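Local coordinates for steroid delta-isomerase (Pseudomonas aeruginosa, PDB 3MSO), which belongs to the SnoaL-like branch of the NTF2 superfamily and probably acts as an isomerase, its natural substrate being unestablished, at residues A16-L21 with F69-Q74; L63-D68 with G131-S136; M101-F104 with I110-F113; S42-K47 with S121-L126. All coordinates share one frame; numbering follows the deposited sequence.

Contacts 3 and 4 are buried, whereas contacts 1 and 2 lie partly open at the flanks of the domain. Contacts 1 and 3 both reach the same sheet and meet where the Trp18 indole packs against Phe113, so the same indole that bonds the tyrosine of contact 1 also packs on the hairpin. Contacts 2 and 4 instead share helix 120-138; Leu126 touches Phe66 and Val65 as well as Pro43. Their chemistry differs accordingly: ring and amide groups in contact 1, a single arginine gripping a carbonyl in contact 2, regular backbone pairing with a bulge in contact 3, and mainly apolar packing in contact 4, whose residues also take part in subunit interfaces.

Contact 1. Residues A16-L21 with F69-Q74; sequences AEWHGL and FAYHRQ
Trp18 and His19 of helix 9-23 meet Tyr71 and Gln74 of strand 69-77, the helix-on-sheet packing of the NTF2-like alpha+beta fold, with helix and strand segments running roughly antiparallel. The indole and the phenol arrive at about a right angle to each other. Trp18 holds its ring opposite the backbone N (chi1 163°), and although its CB does not point at the strand, the indole reaches it: Trp18 NE1 donates to Tyr71 OH at 2.9 Å. The bond is moderately bent, 151° at the hydrogen, and the hydroxyl lies near the indole plane. Tyr71 OH also pairs with Asp100, so two polar groups fix the end of the phenol.

His19 comes to the same tyrosine from another side. Its imidazole edge is directed at the Tyr71 face in an offset edge-to-face pair, planes at 76° and centroids 5.0 Å apart, with His19 CE1 reaching to 3.6 Å from Tyr71 CD2. Phe69 CE1 sits over the centre of one face of the phenol, adding a second aromatic neighbour. Beyond the imidazole, Gln74 stretches from the strand with an extended chain, its amide almost parallel to the His19 ring. The pair is joined by a weak hydrogen bond from His19 NE2 to Gln74 OE1, 3.2 Å long.

Contact 2. Residues L63-D68 with G131-S136; sequences LTVFED and GRRLAS
Val65 and Arg133 mark the closest backbone approach, their CA atoms 8.1 Å apart, where residues 63-65 of helix 52-65 pass helix 120-138. A single long side chain spans the gap. Arg133 leaves its helix toward Thr64 and Val65 and is bent at chi2 (-76°), which turns the guanidinium toward the backbone of these two residues. Arg133 NH2 donates to Thr64 O at 2.9 Å, with 151° at the hydrogen. The donor stands above the carbonyl plane and is not directed at a lone pair, while the oxygen is itself tilted somewhat from the guanidinium plane.

Val65 supports the group from one face: Val65 CG2 lies over the centre of the guanidinium, 3.9 Å above its plane, and touches Arg133 CG at 3.7 Å. The Thr64 side chain runs alongside the arginine, pointing the other way, with Thr64 OG1 lying 3.6 Å from Arg133 NE. That hydroxyl is engaged elsewhere, with the backbone O of Thr61 and with Tyr137 OH. A salt bridge joins Arg133 NH1 to Glu129, one turn back on its own helix; together with the NH2 bond it restricts the rotation of the guanidinium, so the two terminal nitrogens serve different partners. The arrangement is a side-chain-to-main-chain hydrogen bond joining the C-terminal helix to the helix that leads into strand 69-77 of the NTF2-like fold.

Contact 3. Residues M101-F104 with I110-F113; sequences MIRF and IVDF
Ile102 and Phe113 face each other across the beta hairpin of strands 94-104 and 110-118, an antiparallel pairing interrupted by a classic beta bulge. Their side chains run alongside one another on one face of the sheet, a non-hydrogen-bonded pair; Ile102 CG1 stands over the phenylalanine face in a CH-pi contact, 4.0 Å from the Phe113 centroid and 19° off the ring normal. The other branch, CG2, is anti to the backbone N and covers one face of Phe104 on its own strand, which places Ile102 between two rings. Ile102 CG2 also meets Ile110 CG1 at 3.8 Å, and that same Ile110 CG1 lies 3.6 Å from Phe104 CE1. Trp18 adds an edge-to-face partner to Phe113, extending this apolar surface toward helix 9-23.

The bulge sets Val111 and Asp112 together against Arg103. Arg103 N donates to Asp112 O; Val111 N donates to Arg103 O at 2.9 Å, nearly straight and in the carbonyl plane, while Asp112 N reaches the same oxygen through a weak bond of 3.4 Å. On the sheet face away from Ile102, the side chains of Arg103 and Asp112 cross obliquely. Arg103 runs outward along Val111 CG2 and then bends at chi3, which leaves Arg103 NH1 4.1 Å from Asp112 OD1, beyond a salt bridge, with the guanidinium and carboxylate planes 67° apart. The stronger partner of Asp112 is Arg41, which pairs with OD2. Asp112 OD1 accepts from a water at 2.8 Å, and the same water donates to Met101 O at 2.9 Å.

Contact 4. Residues S42-K47 with S121-L126; sequences SPMAHK and SGLQAL
Pro43 and the selenomethionine Met44 rest on Leu123 and Leu126 of helix 120-138, bringing the loop between strands 38-41 and 49-50 onto the side of the helix. The contact across the segments is mainly apolar. Leu123 takes the larger part: a chi1 of -177°, which turns CG away from the backbone N, carries Leu123 CD1 toward the proline, 3.6 Å from Pro43 CB and equally near Pro43 O. Leu126, one helical turn on, meets the same pyrrolidine ring roughly at right angles, its CD2 3.8 Å from Pro43 CG. The proline ring thus bridges two successive leucines on one helix face. Met44 and Leu123 lie alongside one another with their ends reversed; bends at chi2 and chi3 fold the Met44 chain back, and Met44 SE lies 3.9 Å from Leu123 CD1 and similarly near Leu123 O.

The loop is shaped from within by Ser42. Ser42 OG accepts from Met44 N at 3.3 Å, 159° at the hydrogen, an ST turn consistent with a fixed course of the chain through Pro43 and Met44. Farther out, Arg118 of the second subunit donates to the backbone oxygens of Ser42 and Ala45, and His46 N bonds Glu128 of the third subunit, so both neighbours hold the loop backbone. Leu123 also packs against Leu123 of the second subunit. Within the chain, Pro43 leans on Val115 and Leu126 on Val117, so loop 42-47 and helix 120-138 meet over strand 110-118, just after strand 38-41.

Contact 1. Residues A16-L21 with F69-Q74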
loop_
_atom_site.group_PDB
_atom_site.type_symbol
_atom_site.label_atom_id
_atom_site.label_comp_id
_atom_site.label_asym_id
_atom_site.label_seq_id
_atom_site.Cartn_x
_atom_site.Cartn_y
_atom_site.Cartn_z
ATOM N N ALA B 16 15.383 -4.318 28.711
ATOM C CA ALA B 16 14.740 -3.927 29.972
ATOM C C ALA B 16 14.385 -2.434 29.969
ATOM O O ALA B 16 13.267 -2.067 30.374
ATOM C CB ALA B 16 15.648 -4.250 31.147
ATOM N N GLU B 17 15.331 -1.590 29.476
ATOM C CA GLU B 17 15.170 -0.141 29.356
ATOM C C GLU B 17 14.136 0.186 28.280
ATOM O O GLU B 17 13.301 1.070 28.475
ATOM C CB GLU B 17 16.506 0.541 29.024
ATOM C CG GLU B 17 17.376 0.774 30.244
ATOM C CD GLU B 17 18.687 1.476 29.952
ATOM O OE1 GLU B 17 18.657 2.694 29.660
ATOM O OE2 GLU B 17 19.747 0.812 30.041
ATOM N N TRP B 18 14.176 -0.547 27.153
ATOM C CA TRP B 18 13.248 -0.361 26.048
ATOM C C TRP B 18 11.833 -0.666 26.523
ATOM O O TRP B 18 10.923 0.107 26.231
ATOM C CB TRP B 18 13.648 -1.223 24.850
ATOM C CG TRP B 18 12.544 -1.392 23.850
ATOM C CD1 TRP B 18 11.657 -2.425 23.788
ATOM C CD2 TRP B 18 12.188 -0.488 22.797
ATOM N NE1 TRP B 18 10.782 -2.232 22.748
ATOM C CE2 TRP B 18 11.089 -1.053 22.116
ATOM C CE3 TRP B 18 12.704 0.736 22.346
ATOM C CZ2 TRP B 18 10.458 -0.410 21.044
ATOM C CZ3 TRP B 18 12.095 1.361 21.267
ATOM C CH2 TRP B 18 10.970 0.802 20.647
ATOM N N HIS B 19 11.652 -1.768 27.271
ATOM C CA HIS B 19 10.351 -2.157 27.816
ATOM C C HIS B 19 9.790 -1.078 28.728
ATOM O O HIS B 19 8.604 -0.758 28.606
ATOM C CB HIS B 19 10.404 -3.513 28.541
ATOM C CG HIS B 19 10.208 -4.693 27.646
ATOM N ND1 HIS B 19 9.002 -4.932 27.011
ATOM C CD2 HIS B 19 11.069 -5.674 27.320
ATOM C CE1 HIS B 19 9.167 -6.046 26.318
ATOM N NE2 HIS B 19 10.399 -6.520 26.454
ATOM N N GLY B 20 10.653 -0.508 29.587
ATOM C CA GLY B 20 10.313 0.576 30.503
ATOM C C GLY B 20 9.897 1.852 29.791
ATOM O O GLY B 20 8.975 2.541 30.226
ATOM N N LEU B 21 10.569 2.171 28.685
ATOM C CA LEU B 21 10.252 3.332 27.853
ATOM C C LEU B 21 8.858 3.201 27.211
ATOM O O LEU B 21 8.098 4.176 27.212
ATOM C CB LEU B 21 11.312 3.507 26.746
ATOM C CG LEU B 21 12.702 4.006 27.146
ATOM C CD1 LEU B 21 13.583 4.106 25.930
ATOM C CD2 LEU B 21 12.647 5.358 27.871
ATOM N N PHE B 69 -1.691 -0.924 22.578
ATOM C CA PHE B 69 -0.449 -1.637 22.343
ATOM C C PHE B 69 -0.156 -2.533 23.536
ATOM O O PHE B 69 -0.184 -2.069 24.679
ATOM C CB PHE B 69 0.716 -0.678 22.113
ATOM C CG PHE B 69 2.008 -1.365 21.698
ATOM C CD1 PHE B 69 2.883 -1.885 22.652
ATOM C CD2 PHE B 69 2.348 -1.492 20.361
ATOM C CE1 PHE B 69 4.063 -2.523 22.265
ATOM C CE2 PHE B 69 3.537 -2.109 19.984
ATOM C CZ PHE B 69 4.379 -2.626 20.933
ATOM N N ALA B 70 0.134 -3.812 23.259
ATOM C CA ALA B 70 0.413 -4.799 24.285
ATOM C C ALA B 70 1.428 -5.798 23.765
ATOM O O ALA B 70 1.308 -6.257 22.649
ATOM C CB ALA B 70 -0.878 -5.512 24.677
ATOM N N TYR B 71 2.415 -6.133 24.575
ATOM C CA TYR B 71 3.417 -7.146 24.219
ATOM C C TYR B 71 2.915 -8.518 24.648
ATOM O O TYR B 71 2.170 -8.626 25.618
ATOM C CB TYR B 71 4.772 -6.851 24.879
ATOM C CG TYR B 71 5.623 -5.854 24.112
ATOM C CD1 TYR B 71 5.865 -6.014 22.743
ATOM C CD2 TYR B 71 6.225 -4.781 24.758
ATOM C CE1 TYR B 71 6.684 -5.129 22.046
ATOM C CE2 TYR B 71 7.056 -3.898 24.073
ATOM C CZ TYR B 71 7.292 -4.083 22.720
ATOM O OH TYR B 71 8.091 -3.203 22.040
ATOM N N HIS B 72 3.254 -9.546 23.881
ATOM C CA HIS B 72 2.841 -10.909 24.184
ATOM C C HIS B 72 4.064 -11.814 24.302
ATOM O O HIS B 72 4.808 -11.641 25.262
ATOM C CB HIS B 72 1.770 -11.375 23.199
ATOM C CG HIS B 72 0.552 -10.510 23.282
ATOM N ND1 HIS B 72 -0.248 -10.506 24.409
ATOM C CD2 HIS B 72 0.081 -9.593 22.411
ATOM C CE1 HIS B 72 -1.192 -9.615 24.174
ATOM N NE2 HIS B 72 -1.035 -9.041 22.989
ATOM N N ARG B 73 4.323 -12.699 23.336
ATOM C CA ARG B 73 5.491 -13.575 23.360
ATOM C C ARG B 73 6.774 -12.821 23.090
ATOM O O ARG B 73 6.810 -11.866 22.299
ATOM C CB ARG B 73 5.365 -14.718 22.321
ATOM C CG ARG B 73 4.395 -15.820 22.727
ATOM C CD ARG B 73 4.209 -16.818 21.614
ATOM N NE ARG B 73 3.453 -16.247 20.494
ATOM C CZ ARG B 73 3.054 -16.948 19.444
ATOM N NH1 ARG B 73 3.323 -18.246 19.361
ATOM N NH2 ARG B 73 2.366 -16.367 18.476
ATOM N N GLN B 74 7.842 -13.273 23.743
ATOM C CA GLN B 74 9.185 -12.732 23.584
ATOM C C GLN B 74 10.086 -13.919 23.321
ATOM O O GLN B 74 10.113 -14.880 24.096
ATOM C CB GLN B 74 9.624 -11.944 24.829
ATOM C CG GLN B 74 8.702 -10.760 25.077
ATOM C CD GLN B 74 9.176 -9.808 26.116
ATOM O OE1 GLN B 74 10.361 -9.740 26.433
ATOM N NE2 GLN B 74 8.246 -9.031 26.635
#

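Contact 2. Residues L63-D68 with G131-S136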
loop_
_atom_site.group_PDB
_atom_site.type_symbol
_atom_site.label_atom_id
_atom_site.label_comp_id
_atom_site.label_asym_id
_atom_site.label_seq_id
_atom_site.Cartn_x
_atom_site.Cartn_y
_atom_site.Cartn_z
ATOM N N LEU B 63 4.904 5.176 17.990
ATOM C CA LEU B 63 4.396 5.195 19.363
ATOM C C LEU B 63 3.135 6.034 19.497
ATOM O O LEU B 63 2.291 5.719 20.335
ATOM C CB LEU B 63 5.505 5.695 20.310
ATOM C CG LEU B 63 5.213 5.804 21.796
ATOM C CD1 LEU B 63 5.203 4.430 22.471
ATOM C CD2 LEU B 63 6.215 6.736 22.474
ATOM N N THR B 64 2.992 7.088 18.684
ATOM C CA THR B 64 1.824 7.984 18.739
ATOM C C THR B 64 0.652 7.452 17.912
ATOM O O THR B 64 -0.467 7.957 18.014
ATOM C CB THR B 64 2.209 9.436 18.345
ATOM O OG1 THR B 64 2.641 9.466 16.984
ATOM C CG2 THR B 64 3.287 10.034 19.255
ATOM N N VAL B 65 0.905 6.424 17.107
ATOM C CA VAL B 65 -0.097 5.835 16.225
ATOM C C VAL B 65 -0.768 4.614 16.860
ATOM O O VAL B 65 -2.002 4.563 16.921
ATOM C CB VAL B 65 0.482 5.551 14.809
ATOM C CG1 VAL B 65 -0.550 4.876 13.912
ATOM C CG2 VAL B 65 1.008 6.827 14.158
ATOM N N PHE B 66 0.043 3.637 17.326
ATOM C CA PHE B 66 -0.467 2.403 17.932
ATOM C C PHE B 66 -1.337 2.676 19.140
ATOM O O PHE B 66 -0.900 3.367 20.059
ATOM C CB PHE B 66 0.676 1.449 18.311
ATOM C CG PHE B 66 1.335 0.695 17.181
ATOM C CD1 PHE B 66 0.590 0.238 16.094
ATOM C CD2 PHE B 66 2.688 0.364 17.239
ATOM C CE1 PHE B 66 1.200 -0.477 15.062
ATOM C CE2 PHE B 66 3.289 -0.390 16.224
ATOM C CZ PHE B 66 2.545 -0.788 15.135
ATOM N N GLU B 67 -2.586 2.170 19.108
ATOM C CA GLU B 67 -3.558 2.234 20.211
ATOM C C GLU B 67 -3.641 0.824 20.814
ATOM O O GLU B 67 -3.467 -0.165 20.091
ATOM C CB GLU B 67 -4.964 2.602 19.715
ATOM C CG GLU B 67 -5.185 4.026 19.246
ATOM C CD GLU B 67 -6.564 4.200 18.630
ATOM O OE1 GLU B 67 -7.569 4.151 19.380
ATOM O OE2 GLU B 67 -6.642 4.320 17.385
ATOM N N ASP B 68 -3.954 0.733 22.119
ATOM C CA ASP B 68 -4.108 -0.530 22.873
ATOM C C ASP B 68 -2.923 -1.502 22.633
ATOM O O ASP B 68 -3.118 -2.727 22.488
ATOM C CB ASP B 68 -5.486 -1.217 22.623
ATOM C CG ASP B 68 -6.709 -0.327 22.449
ATOM O OD1 ASP B 68 -6.615 0.897 22.744
ATOM O OD2 ASP B 68 -7.757 -0.845 22.016
ATOM N N GLY B 131 2.173 8.493 7.924
ATOM C CA GLY B 131 2.327 9.572 6.947
ATOM C C GLY B 131 1.594 10.837 7.339
ATOM O O GLY B 131 2.126 11.942 7.188
ATOM N N ARG B 132 0.370 10.668 7.862
ATOM C CA ARG B 132 -0.502 11.738 8.351
ATOM C C ARG B 132 0.210 12.437 9.531
ATOM O O ARG B 132 0.251 13.662 9.551
ATOM C CB ARG B 132 -1.871 11.131 8.765
ATOM C CG ARG B 132 -3.006 12.137 8.965
ATOM C CD ARG B 132 -4.268 11.858 8.134
ATOM N NE ARG B 132 -4.977 13.086 7.739
ATOM N N ARG B 133 0.842 11.665 10.473
ATOM C CA ARG B 133 1.582 12.229 11.626
ATOM C C ARG B 133 2.810 12.967 11.179
ATOM O O ARG B 133 3.061 14.062 11.667
ATOM C CB ARG B 133 2.041 11.175 12.643
ATOM C CG ARG B 133 0.969 10.475 13.425
ATOM C CD ARG B 133 0.324 11.268 14.547
ATOM N NE ARG B 133 -0.434 10.357 15.405
ATOM C CZ ARG B 133 -1.524 9.692 15.023
ATOM N NH1 ARG B 133 -2.023 9.864 13.806
ATOM N NH2 ARG B 133 -2.125 8.856 15.859
ATOM N N LEU B 134 3.604 12.368 10.285
ATOM C CA LEU B 134 4.808 13.043 9.827
ATOM C C LEU B 134 4.458 14.358 9.132
ATOM O O LEU B 134 5.155 15.353 9.346
ATOM C CB LEU B 134 5.644 12.135 8.938
ATOM C CG LEU B 134 6.200 10.890 9.583
ATOM C CD1 LEU B 134 6.964 10.089 8.561
ATOM C CD2 LEU B 134 7.054 11.219 10.805
ATOM N N ALA B 135 3.328 14.380 8.385
ATOM C CA ALA B 135 2.787 15.567 7.715
ATOM C C ALA B 135 2.339 16.614 8.749
ATOM O O ALA B 135 2.521 17.813 8.520
ATOM C CB ALA B 135 1.611 15.180 6.831
ATOM N N SER B 136 1.743 16.149 9.874
ATOM C CA SER B 136 1.277 16.975 10.983
ATOM C C SER B 136 2.460 17.670 11.666
ATOM O O SER B 136 2.401 18.883 11.890
ATOM C CB SER B 136 0.492 16.138 11.986
#

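Contact 3. Residues M101-F104 with I110-F113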
loop_
_atom_site.group_PDB
_atom_site.type_symbol
_atom_site.label_atom_id
_atom_site.label_comp_id
_atom_site.label_asym_id
_atom_site.label_seq_id
_atom_site.Cartn_x
_atom_site.Cartn_y
_atom_site.Cartn_z
HETATM N N MSE B 101 11.505 -6.884 15.778
HETATM C CA MSE B 101 12.638 -7.806 15.685
HETATM C C MSE B 101 13.912 -6.980 15.838
HETATM O O MSE B 101 14.347 -6.319 14.899
HETATM C CB MSE B 101 12.619 -8.648 14.402
HETATM C CG MSE B 101 13.800 -9.640 14.303
HETATM SE SE MSE B 101 13.358 -11.236 13.261
HETATM C CE MSE B 101 12.810 -10.428 11.625
ATOM N N ILE B 102 14.469 -7.002 17.051
ATOM C CA ILE B 102 15.626 -6.206 17.452
ATOM C C ILE B 102 16.921 -7.026 17.505
ATOM O O ILE B 102 16.971 -8.066 18.179
ATOM C CB ILE B 102 15.354 -5.498 18.839
ATOM C CG1 ILE B 102 13.914 -4.878 18.924
ATOM C CG2 ILE B 102 16.465 -4.488 19.196
ATOM C CD1 ILE B 102 13.486 -4.433 20.265
ATOM N N ARG B 103 17.975 -6.513 16.832
ATOM C CA ARG B 103 19.341 -7.038 16.869
ATOM C C ARG B 103 20.228 -6.008 17.629
ATOM O O ARG B 103 20.179 -4.805 17.345
ATOM C CB ARG B 103 19.904 -7.292 15.466
ATOM C CG ARG B 103 21.317 -7.887 15.494
ATOM C CD ARG B 103 21.980 -7.886 14.140
ATOM N NE ARG B 103 21.550 -9.034 13.345
ATOM C CZ ARG B 103 20.790 -8.960 12.256
ATOM N NH1 ARG B 103 20.381 -7.777 11.797
ATOM N NH2 ARG B 103 20.452 -10.064 11.603
ATOM N N PHE B 104 21.029 -6.506 18.591
ATOM C CA PHE B 104 21.920 -5.699 19.411
ATOM C C PHE B 104 23.404 -6.024 19.120
ATOM O O PHE B 104 23.711 -7.110 18.612
ATOM C CB PHE B 104 21.650 -6.013 20.879
ATOM C CG PHE B 104 20.247 -5.815 21.367
ATOM C CD1 PHE B 104 19.838 -4.590 21.866
ATOM C CD2 PHE B 104 19.357 -6.872 21.405
ATOM C CE1 PHE B 104 18.543 -4.416 22.347
ATOM C CE2 PHE B 104 18.071 -6.703 21.903
ATOM C CZ PHE B 104 17.669 -5.476 22.372
ATOM N N ILE B 110 21.260 -1.054 20.126
ATOM C CA ILE B 110 20.339 -1.485 19.071
ATOM C C ILE B 110 20.994 -1.124 17.745
ATOM O O ILE B 110 21.339 0.037 17.556
ATOM C CB ILE B 110 18.920 -0.853 19.228
ATOM C CG1 ILE B 110 18.218 -1.335 20.535
ATOM C CG2 ILE B 110 18.051 -1.130 17.972
ATOM C CD1 ILE B 110 16.998 -0.488 20.993
ATOM N N VAL B 111 21.186 -2.111 16.848
ATOM C CA VAL B 111 21.792 -1.934 15.522
ATOM C C VAL B 111 20.775 -2.088 14.381
ATOM O O VAL B 111 20.884 -1.408 13.362
ATOM C CB VAL B 111 23.081 -2.768 15.288
ATOM C CG1 VAL B 111 24.160 -2.402 16.301
ATOM C CG2 VAL B 111 22.811 -4.282 15.307
ATOM N N ASP B 112 19.798 -2.972 14.550
ATOM C CA ASP B 112 18.766 -3.222 13.556
ATOM C C ASP B 112 17.392 -3.374 14.258
ATOM O O ASP B 112 17.246 -4.148 15.203
ATOM C CB ASP B 112 19.125 -4.467 12.720
ATOM C CG ASP B 112 18.348 -4.615 11.424
ATOM O OD1 ASP B 112 17.253 -5.217 11.451
ATOM O OD2 ASP B 112 18.865 -4.191 10.374
ATOM N N PHE B 113 16.407 -2.605 13.810
ATOM C CA PHE B 113 15.071 -2.656 14.357
ATOM C C PHE B 113 14.138 -2.836 13.179
ATOM O O PHE B 113 13.926 -1.903 12.396
ATOM C CB PHE B 113 14.749 -1.368 15.111
ATOM C CG PHE B 113 13.641 -1.491 16.132
ATOM C CD1 PHE B 113 12.348 -1.838 15.746
ATOM C CD2 PHE B 113 13.870 -1.185 17.469
ATOM C CE1 PHE B 113 11.318 -1.920 16.683
ATOM C CE2 PHE B 113 12.836 -1.270 18.408
ATOM C CZ PHE B 113 11.564 -1.626 18.004
HETATM O O HOH W 1 16.619 -7.131 13.371
#

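Contact 4. Residues S42-K47 with S121-L126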
loop_
_atom_site.group_PDB
_atom_site.type_symbol
_atom_site.label_atom_id
_atom_site.label_comp_id
_atom_site.label_asym_id
_atom_site.label_seq_id
_atom_site.Cartn_x
_atom_site.Cartn_y
_atom_site.Cartn_z
ATOM N N SER B 42 11.162 -0.639 8.032
ATOM C CA SER B 42 9.733 -0.352 8.081
ATOM C C SER B 42 8.856 -1.518 7.604
ATOM O O SER B 42 9.186 -2.169 6.613
ATOM C CB SER B 42 9.425 0.900 7.257
ATOM O OG SER B 42 8.084 1.325 7.411
ATOM N N PRO B 43 7.686 -1.750 8.237
ATOM C CA PRO B 43 6.773 -2.771 7.694
ATOM C C PRO B 43 6.177 -2.332 6.350
ATOM O O PRO B 43 5.634 -3.160 5.627
ATOM C CB PRO B 43 5.683 -2.864 8.771
ATOM C CG PRO B 43 5.693 -1.534 9.448
ATOM C CD PRO B 43 7.111 -1.085 9.434
HETATM N N MSE B 44 6.309 -1.030 6.025
HETATM C CA MSE B 44 5.756 -0.370 4.854
HETATM C C MSE B 44 6.674 -0.326 3.655
HETATM O O MSE B 44 6.194 -0.483 2.529
HETATM C CB MSE B 44 5.363 1.069 5.232
HETATM C CG MSE B 44 4.060 1.173 6.018
HETATM SE SE MSE B 44 2.520 0.539 4.945
HETATM C CE MSE B 44 2.480 1.867 3.534
ATOM N N ALA B 45 7.985 -0.054 3.893
ATOM C CA ALA B 45 9.028 0.182 2.885
ATOM C C ALA B 45 10.211 -0.770 2.895
ATOM O O ALA B 45 10.623 -1.278 3.952
ATOM C CB ALA B 45 9.545 1.604 3.013
ATOM N N HIS B 46 10.769 -0.945 1.679
ATOM C CA HIS B 46 11.917 -1.755 1.307
ATOM C C HIS B 46 13.195 -1.095 1.848
ATOM O O HIS B 46 13.981 -1.749 2.542
ATOM C CB HIS B 46 11.971 -1.793 -0.225
ATOM C CG HIS B 46 12.542 -3.039 -0.837
ATOM N ND1 HIS B 46 11.724 -4.104 -1.217
ATOM C CD2 HIS B 46 13.812 -3.299 -1.246
ATOM C CE1 HIS B 46 12.527 -4.982 -1.801
ATOM N NE2 HIS B 46 13.794 -4.547 -1.837
ATOM N N LYS B 47 13.387 0.204 1.526
ATOM C CA LYS B 47 14.537 1.025 1.887
ATOM C C LYS B 47 14.596 1.277 3.397
ATOM O O LYS B 47 13.652 1.847 3.953
ATOM C CB LYS B 47 14.504 2.350 1.104
ATOM N N SER B 121 -5.049 -4.996 6.061
ATOM C CA SER B 121 -5.899 -3.892 6.545
ATOM C C SER B 121 -5.242 -3.099 7.679
ATOM O O SER B 121 -5.322 -1.863 7.679
ATOM C CB SER B 121 -7.265 -4.414 6.980
ATOM O OG SER B 121 -7.159 -5.645 7.680
ATOM N N GLY B 122 -4.592 -3.810 8.603
ATOM C CA GLY B 122 -3.880 -3.216 9.726
ATOM C C GLY B 122 -2.658 -2.450 9.263
ATOM O O GLY B 122 -2.434 -1.318 9.706
ATOM N N LEU B 123 -1.866 -3.059 8.337
ATOM C CA LEU B 123 -0.670 -2.454 7.741
ATOM C C LEU B 123 -1.050 -1.178 6.992
ATOM O O LEU B 123 -0.420 -0.144 7.215
ATOM C CB LEU B 123 0.039 -3.444 6.809
ATOM C CG LEU B 123 1.352 -2.990 6.146
ATOM C CD1 LEU B 123 2.416 -2.639 7.173
ATOM C CD2 LEU B 123 1.875 -4.046 5.144
ATOM N N GLN B 124 -2.116 -1.234 6.167
ATOM C CA GLN B 124 -2.635 -0.087 5.410
ATOM C C GLN B 124 -2.942 1.101 6.352
ATOM O O GLN B 124 -2.495 2.223 6.089
ATOM C CB GLN B 124 -3.912 -0.468 4.650
ATOM C CG GLN B 124 -3.765 -1.433 3.483
ATOM C CD GLN B 124 -5.114 -1.699 2.842
ATOM O OE1 GLN B 124 -5.406 -2.773 2.300
ATOM N NE2 GLN B 124 -5.989 -0.724 2.911
ATOM N N ALA B 125 -3.698 0.832 7.454
ATOM C CA ALA B 125 -4.078 1.807 8.478
ATOM C C ALA B 125 -2.826 2.405 9.129
ATOM O O ALA B 125 -2.731 3.627 9.190
ATOM C CB ALA B 125 -4.974 1.150 9.523
ATOM N N LEU B 126 -1.846 1.560 9.541
ATOM C CA LEU B 126 -0.578 2.001 10.116
ATOM C C LEU B 126 0.168 2.973 9.205
ATOM O O LEU B 126 0.453 4.097 9.655
ATOM C CB LEU B 126 0.332 0.814 10.504
ATOM C CG LEU B 126 1.746 1.171 11.021
ATOM C CD1 LEU B 126 1.698 1.951 12.340
ATOM C CD2 LEU B 126 2.587 -0.074 11.160
#